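Local coordinates for protein glucose-6-phosphate isomerase (Plasmodium falciparum, PDB 3QKI) that probably catalyses the interconversion of glucose 6-phosphate and fructose 6-phosphate, the second step of glycolysis, as a member of the GPI family, at residues V103-N108 and R406-I411; R536-G541 and N547-W552. All coordinates share one frame; numbering follows the deposited sequence.

Interaction 1 of 2, residues V103-N108 and R406-I411; sequences VNMTEN and RNNQPI
Met105 lies over one face of the Arg406 guanidinium: its CG sits 3.6 Å above the plane, displaced toward the rim, and comes within 3.7 Å of NH2. From there the thioether chain bends at chi2 and chi3, and this brings the terminal methyl to the backbone of the other loop, Met105 CE lying 3.4 Å from Arg406 O. The same methyl meets the amide of Asn408 from the opposite direction, with Met105 CE 3.2 Å from Asn408 OD1; that oxygen is hydrogen-bonded to NE2 of His504 of the second subunit.

The polar grip is at the edge of the guanidinium. NH2 of Arg406 gives a bent hydrogen bond to Val103 O (2.8 Å, 146° at the hydrogen), reaching a lone pair in the carbonyl plane, while NH1 adds a weak one to the same oxygen at 3.1 Å. One carbonyl thus takes two N-H groups, and the fork, together with the methionine on the face, should limit rotation of the group. Arg406 bends at chi3 (68°) to turn its end toward Val103.

Away from the residues that bind fructose 6-phosphate, this is a join between the loops that follow helices 90-99 and 388-400, at the dimer interface of the phosphoglucose isomerase fold, where Met105 also packs on that histidine of the partner subunit.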
loop_
_atom_site.group_PDB
_atom_site.type_symbol
_atom_site.label_atom_id
_atom_site.label_comp_id
_atom_site.label_asym_id
_atom_site.label_seq_id
_atom_site.Cartn_x
_atom_site.Cartn_y
_atom_site.Cartn_z
ATOM N N VAL A 103 -14.589 18.016 22.272
ATOM C CA VAL A 103 -13.364 17.277 22.572
ATOM C C VAL A 103 -12.192 17.595 21.625
ATOM O O VAL A 103 -11.039 17.340 21.979
ATOM C CB VAL A 103 -13.592 15.765 22.814
ATOM C CG1 VAL A 103 -14.572 15.544 23.959
ATOM C CG2 VAL A 103 -14.063 15.061 21.546
ATOM N N ASN A 104 -12.488 18.162 20.428
ATOM C CA ASN A 104 -11.453 18.585 19.492
ATOM C C ASN A 104 -11.078 19.959 20.041
ATOM O O ASN A 104 -11.676 20.979 19.690
ATOM C CB ASN A 104 -12.011 18.646 18.069
ATOM C CG ASN A 104 -11.045 19.144 17.037
ATOM O OD1 ASN A 104 -9.949 19.624 17.331
ATOM N ND2 ASN A 104 -11.450 19.072 15.793
ATOM N N MET A 105 -10.132 19.956 20.981
ATOM C CA MET A 105 -9.747 21.130 21.768
ATOM C C MET A 105 -8.890 22.190 21.062
ATOM O O MET A 105 -8.777 23.298 21.575
ATOM C CB MET A 105 -9.193 20.714 23.155
ATOM C CG MET A 105 -8.234 19.478 23.130
ATOM S SD MET A 105 -6.595 19.688 22.379
ATOM C CE MET A 105 -5.887 21.008 23.425
ATOM N N THR A 106 -8.330 21.896 19.877
ATOM C CA THR A 106 -7.556 22.920 19.179
ATOM C C THR A 106 -8.430 23.693 18.198
ATOM O O THR A 106 -8.097 24.814 17.862
ATOM C CB THR A 106 -6.299 22.367 18.502
ATOM O OG1 THR A 106 -6.693 21.521 17.427
ATOM C CG2 THR A 106 -5.369 21.653 19.474
ATOM N N GLU A 107 -9.500 23.080 17.700
ATOM C CA GLU A 107 -10.416 23.718 16.763
ATOM C C GLU A 107 -11.737 24.068 17.464
ATOM O O GLU A 107 -12.592 24.700 16.858
ATOM C CB GLU A 107 -10.659 22.814 15.545
ATOM C CG GLU A 107 -9.422 22.614 14.681
ATOM C CD GLU A 107 -9.567 21.614 13.553
ATOM O OE1 GLU A 107 -10.098 20.512 13.809
ATOM O OE2 GLU A 107 -9.121 21.913 12.422
ATOM N N ASN A 108 -11.871 23.689 18.754
ATOM C CA ASN A 108 -13.057 23.892 19.601
ATOM C C ASN A 108 -14.303 23.330 18.916
ATOM O O ASN A 108 -15.242 24.062 18.620
ATOM C CB ASN A 108 -13.233 25.371 20.020
ATOM C CG ASN A 108 -14.125 25.502 21.229
ATOM O OD1 ASN A 108 -14.164 24.626 22.103
ATOM N ND2 ASN A 108 -14.879 26.580 21.288
ATOM N N ARG A 406 -2.794 17.036 24.925
ATOM C CA ARG A 406 -4.059 17.725 25.197
ATOM C C ARG A 406 -3.919 18.901 26.187
ATOM O O ARG A 406 -4.858 19.658 26.363
ATOM C CB ARG A 406 -5.185 16.736 25.582
ATOM C CG ARG A 406 -5.618 15.839 24.405
ATOM C CD ARG A 406 -6.732 14.858 24.755
ATOM N NE ARG A 406 -7.994 15.565 25.019
ATOM C CZ ARG A 406 -8.924 15.850 24.105
ATOM N NH1 ARG A 406 -8.777 15.445 22.837
ATOM N NH2 ARG A 406 -10.015 16.522 24.452
ATOM N N ASN A 407 -2.746 19.054 26.805
ATOM C CA ASN A 407 -2.385 20.152 27.705
ATOM C C ASN A 407 -1.495 21.152 26.975
ATOM O O ASN A 407 -0.908 22.025 27.615
ATOM C CB ASN A 407 -1.674 19.615 28.958
ATOM C CG ASN A 407 -2.522 18.665 29.787
ATOM O OD1 ASN A 407 -3.731 18.877 29.974
ATOM N ND2 ASN A 407 -1.905 17.592 30.308
ATOM N N ASN A 408 -1.389 21.018 25.641
ATOM C CA ASN A 408 -0.634 21.896 24.727
ATOM C C ASN A 408 0.862 21.873 24.922
ATOM O O ASN A 408 1.567 22.766 24.443
ATOM C CB ASN A 408 -1.205 23.352 24.742
ATOM C CG ASN A 408 -2.689 23.375 24.608
ATOM O OD1 ASN A 408 -3.258 22.836 23.655
ATOM N ND2 ASN A 408 -3.343 23.949 25.579
ATOM N N GLN A 409 1.359 20.805 25.556
ATOM C CA GLN A 409 2.778 20.615 25.814
ATOM C C GLN A 409 3.410 19.791 24.706
ATOM O O GLN A 409 2.899 18.712 24.394
ATOM C CB GLN A 409 2.998 19.921 27.183
ATOM C CG GLN A 409 2.436 20.681 28.396
ATOM C CD GLN A 409 2.810 22.156 28.396
ATOM O OE1 GLN A 409 3.997 22.539 28.315
ATOM N NE2 GLN A 409 1.792 23.016 28.441
ATOM N N PRO A 410 4.516 20.265 24.096
ATOM C CA PRO A 410 5.213 19.435 23.097
ATOM C C PRO A 410 5.662 18.161 23.799
ATOM O O PRO A 410 6.055 18.207 24.970
ATOM C CB PRO A 410 6.394 20.310 22.669
ATOM C CG PRO A 410 5.986 21.689 23.035
ATOM C CD PRO A 410 5.251 21.530 24.321
ATOM N N ILE A 411 5.460 17.006 23.149
ATOM C CA ILE A 411 5.783 15.729 23.772
ATOM C C ILE A 411 6.845 14.986 23.005
ATOM O O ILE A 411 7.072 15.285 21.832
ATOM C CB ILE A 411 4.538 14.881 24.168
ATOM C CG1 ILE A 411 3.549 14.680 23.004
ATOM C CG2 ILE A 411 3.814 15.469 25.390
ATOM C CD1 ILE A 411 3.828 13.510 22.184
#

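Interaction 2 of 2, residues R536-G541 and N547-W552; sequences RIVAEG and NSFDQW
Ser548 points its CB at the helix, and its hydroxyl ends against the backbone of Gly541, with Ser548 OG 3.2 Å from Gly541 CA. The torsion sets this up: chi1 of -68° holds OG opposite the carbonyl carbon, on the helix side. Gly541, with no side chain, lets the hydroxyl lie directly on the helix backbone. No direct hydrogen bond joins the two segments; a water does so instead, donating to Val538 O at 2.7 Å and to Ser548 OG at 2.9 Å. The hydroxyl is also hydrogen-bonded to Asn400 OD1, at the end of helix 388-400, so it is held between a water and an amide in a buried setting.

The architecture is a helix, 523-543, followed by a short connection whose loop folds back on the helix's last turns, and an Asx turn shapes that loop: Asn547 OD1 accepts from Phe549 N at 3.2 Å, the donor lying well above the carbonyl plane. On the helix side, Ile537 packs on Ser396 and Ser399 of helix 388-400. That helix also carries Glu398, which binds fructose 6-phosphate, a ligand absent from this model; the side chains of Ile537 and Glu398 are about 8 Å apart, which puts the contact close to the active site.

Next along the loop, the Phe549 ring stands across Val538 at about a right angle. Its chi1 of -46° sets CG anti to the carbonyl carbon and swings the ring to the valine, which presents a methyl to the ring edge: Val538 CG2 lies 3.8 Å from Phe549 CE2, near the ring plane. Over one face of the same ring, and above its centre, lies CB of Ser548, so the neighbouring residue covers the phenyl group while the valine meets its rim.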
loop_
_atom_site.group_PDB
_atom_site.type_symbol
_atom_site.label_atom_id
_atom_site.label_comp_id
_atom_site.label_asym_id
_atom_site.label_seq_id
_atom_site.Cartn_x
_atom_site.Cartn_y
_atom_site.Cartn_z
ATOM N N ARG A 536 -11.128 2.221 18.013
ATOM C CA ARG A 536 -9.763 1.954 18.460
ATOM C C ARG A 536 -8.908 3.204 18.390
ATOM O O ARG A 536 -8.195 3.487 19.346
ATOM C CB ARG A 536 -9.136 0.792 17.636
ATOM C CG ARG A 536 -7.684 0.446 17.977
ATOM C CD ARG A 536 -6.745 1.102 16.980
ATOM N NE ARG A 536 -5.356 0.636 17.073
ATOM C CZ ARG A 536 -4.886 -0.446 16.456
ATOM N NH1 ARG A 536 -5.693 -1.215 15.740
ATOM N NH2 ARG A 536 -3.607 -0.772 16.565
ATOM N N ILE A 537 -8.982 3.959 17.261
ATOM C CA ILE A 537 -8.209 5.196 17.081
ATOM C C ILE A 537 -8.605 6.294 18.072
ATOM O O ILE A 537 -7.727 6.939 18.656
ATOM C CB ILE A 537 -8.162 5.628 15.595
ATOM C CG1 ILE A 537 -7.207 4.685 14.800
ATOM C CG2 ILE A 537 -7.789 7.084 15.404
ATOM C CD1 ILE A 537 -5.742 4.415 15.460
ATOM N N VAL A 538 -9.911 6.458 18.308
ATOM C CA VAL A 538 -10.425 7.424 19.271
ATOM C C VAL A 538 -9.910 7.054 20.696
ATOM O O VAL A 538 -9.391 7.922 21.390
ATOM C CB VAL A 538 -11.972 7.539 19.197
ATOM C CG1 VAL A 538 -12.547 8.220 20.435
ATOM C CG2 VAL A 538 -12.404 8.258 17.923
ATOM N N ALA A 539 -9.990 5.767 21.081
ATOM C CA ALA A 539 -9.521 5.294 22.390
ATOM C C ALA A 539 -8.023 5.514 22.514
ATOM O O ALA A 539 -7.564 5.983 23.553
ATOM C CB ALA A 539 -9.848 3.818 22.582
ATOM N N GLU A 540 -7.266 5.222 21.443
ATOM C CA GLU A 540 -5.832 5.351 21.458
ATOM C C GLU A 540 -5.333 6.798 21.597
ATOM O O GLU A 540 -4.328 7.030 22.280
ATOM C CB GLU A 540 -5.188 4.600 20.284
ATOM C CG GLU A 540 -3.760 4.202 20.582
ATOM C CD GLU A 540 -3.132 3.220 19.620
ATOM O OE1 GLU A 540 -3.833 2.726 18.705
ATOM O OE2 GLU A 540 -1.928 2.927 19.800
ATOM N N GLY A 541 -6.036 7.755 20.980
ATOM C CA GLY A 541 -5.682 9.173 21.079
ATOM C C GLY A 541 -5.783 9.650 22.517
ATOM O O GLY A 541 -4.897 10.361 22.992
ATOM N N ASN A 547 -4.683 15.082 20.574
ATOM C CA ASN A 547 -5.935 15.437 19.923
ATOM C C ASN A 547 -6.014 14.651 18.590
ATOM O O ASN A 547 -5.295 14.961 17.651
ATOM C CB ASN A 547 -6.054 16.953 19.716
ATOM C CG ASN A 547 -7.361 17.378 19.071
ATOM O OD1 ASN A 547 -8.322 16.618 18.993
ATOM N ND2 ASN A 547 -7.437 18.609 18.620
ATOM N N SER A 548 -6.871 13.627 18.529
ATOM C CA SER A 548 -7.044 12.755 17.355
ATOM C C SER A 548 -7.814 13.437 16.234
ATOM O O SER A 548 -7.948 12.878 15.153
ATOM C CB SER A 548 -7.864 11.522 17.746
ATOM O OG SER A 548 -7.190 10.653 18.628
ATOM N N PHE A 549 -8.380 14.609 16.515
ATOM C CA PHE A 549 -9.360 15.244 15.684
ATOM C C PHE A 549 -8.961 16.410 14.816
ATOM O O PHE A 549 -9.755 16.820 13.986
ATOM C CB PHE A 549 -10.627 15.515 16.538
ATOM C CG PHE A 549 -10.993 14.300 17.355
ATOM C CD1 PHE A 549 -10.854 14.305 18.742
ATOM C CD2 PHE A 549 -11.428 13.127 16.739
ATOM C CE1 PHE A 549 -11.202 13.179 19.498
ATOM C CE2 PHE A 549 -11.738 11.993 17.497
ATOM C CZ PHE A 549 -11.644 12.035 18.871
ATOM N N ASP A 550 -7.731 16.912 14.963
ATOM C CA ASP A 550 -7.262 18.014 14.160
ATOM C C ASP A 550 -6.208 17.493 13.175
ATOM O O ASP A 550 -5.915 16.289 13.136
ATOM C CB ASP A 550 -6.695 19.129 15.081
ATOM C CG ASP A 550 -5.546 18.723 16.008
ATOM O OD1 ASP A 550 -4.936 17.650 15.782
ATOM O OD2 ASP A 550 -5.236 19.491 16.939
ATOM N N GLN A 551 -5.660 18.385 12.345
ATOM C CA GLN A 551 -4.629 18.009 11.370
ATOM C C GLN A 551 -3.853 19.250 10.941
ATOM O O GLN A 551 -3.799 19.576 9.767
ATOM C CB GLN A 551 -5.179 17.171 10.174
ATOM C CG GLN A 551 -6.351 17.801 9.371
ATOM C CD GLN A 551 -7.650 17.864 10.159
ATOM O OE1 GLN A 551 -8.085 16.883 10.776
ATOM N NE2 GLN A 551 -8.285 19.036 10.197
ATOM N N TRP A 552 -3.253 19.947 11.914
ATOM C CA TRP A 552 -2.484 21.179 11.658
ATOM C C TRP A 552 -1.244 20.957 10.818
ATOM O O TRP A 552 -0.751 21.903 10.202
ATOM C CB TRP A 552 -2.120 21.869 12.976
ATOM C CG TRP A 552 -3.326 22.331 13.739
ATOM C CD1 TRP A 552 -3.802 21.824 14.907
ATOM C CD2 TRP A 552 -4.231 23.363 13.348
ATOM N NE1 TRP A 552 -4.933 22.502 15.289
ATOM C CE2 TRP A 552 -5.215 23.459 14.353
ATOM C CE3 TRP A 552 -4.304 24.230 12.242
ATOM C CZ2 TRP A 552 -6.248 24.404 14.303
ATOM C CZ3 TRP A 552 -5.334 25.164 12.188
ATOM C CH2 TRP A 552 -6.283 25.249 13.215
HETATM O O HOH W 1 -9.048 10.568 20.790
#

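Overall arrangement
From the N terminus, the loop after helix 90-99 comes first, and interaction 1 joins it to the loop after helix 388-400, closing a circuit of 297 intervening residues that includes the whole parallel sheet of five strands. Interaction 2 opens only later, so the two are in series: it closes a short connection between helix 523-543 and the approach to helix 555-573. They meet in space, their centres 11 Å apart, through Thr106, whose OG1 is probably hydrogen-bonded to Asp550 OD2 and to Trp552 NE1. Three loops distant in sequence thus converge beside the second subunit, which both contacts touch.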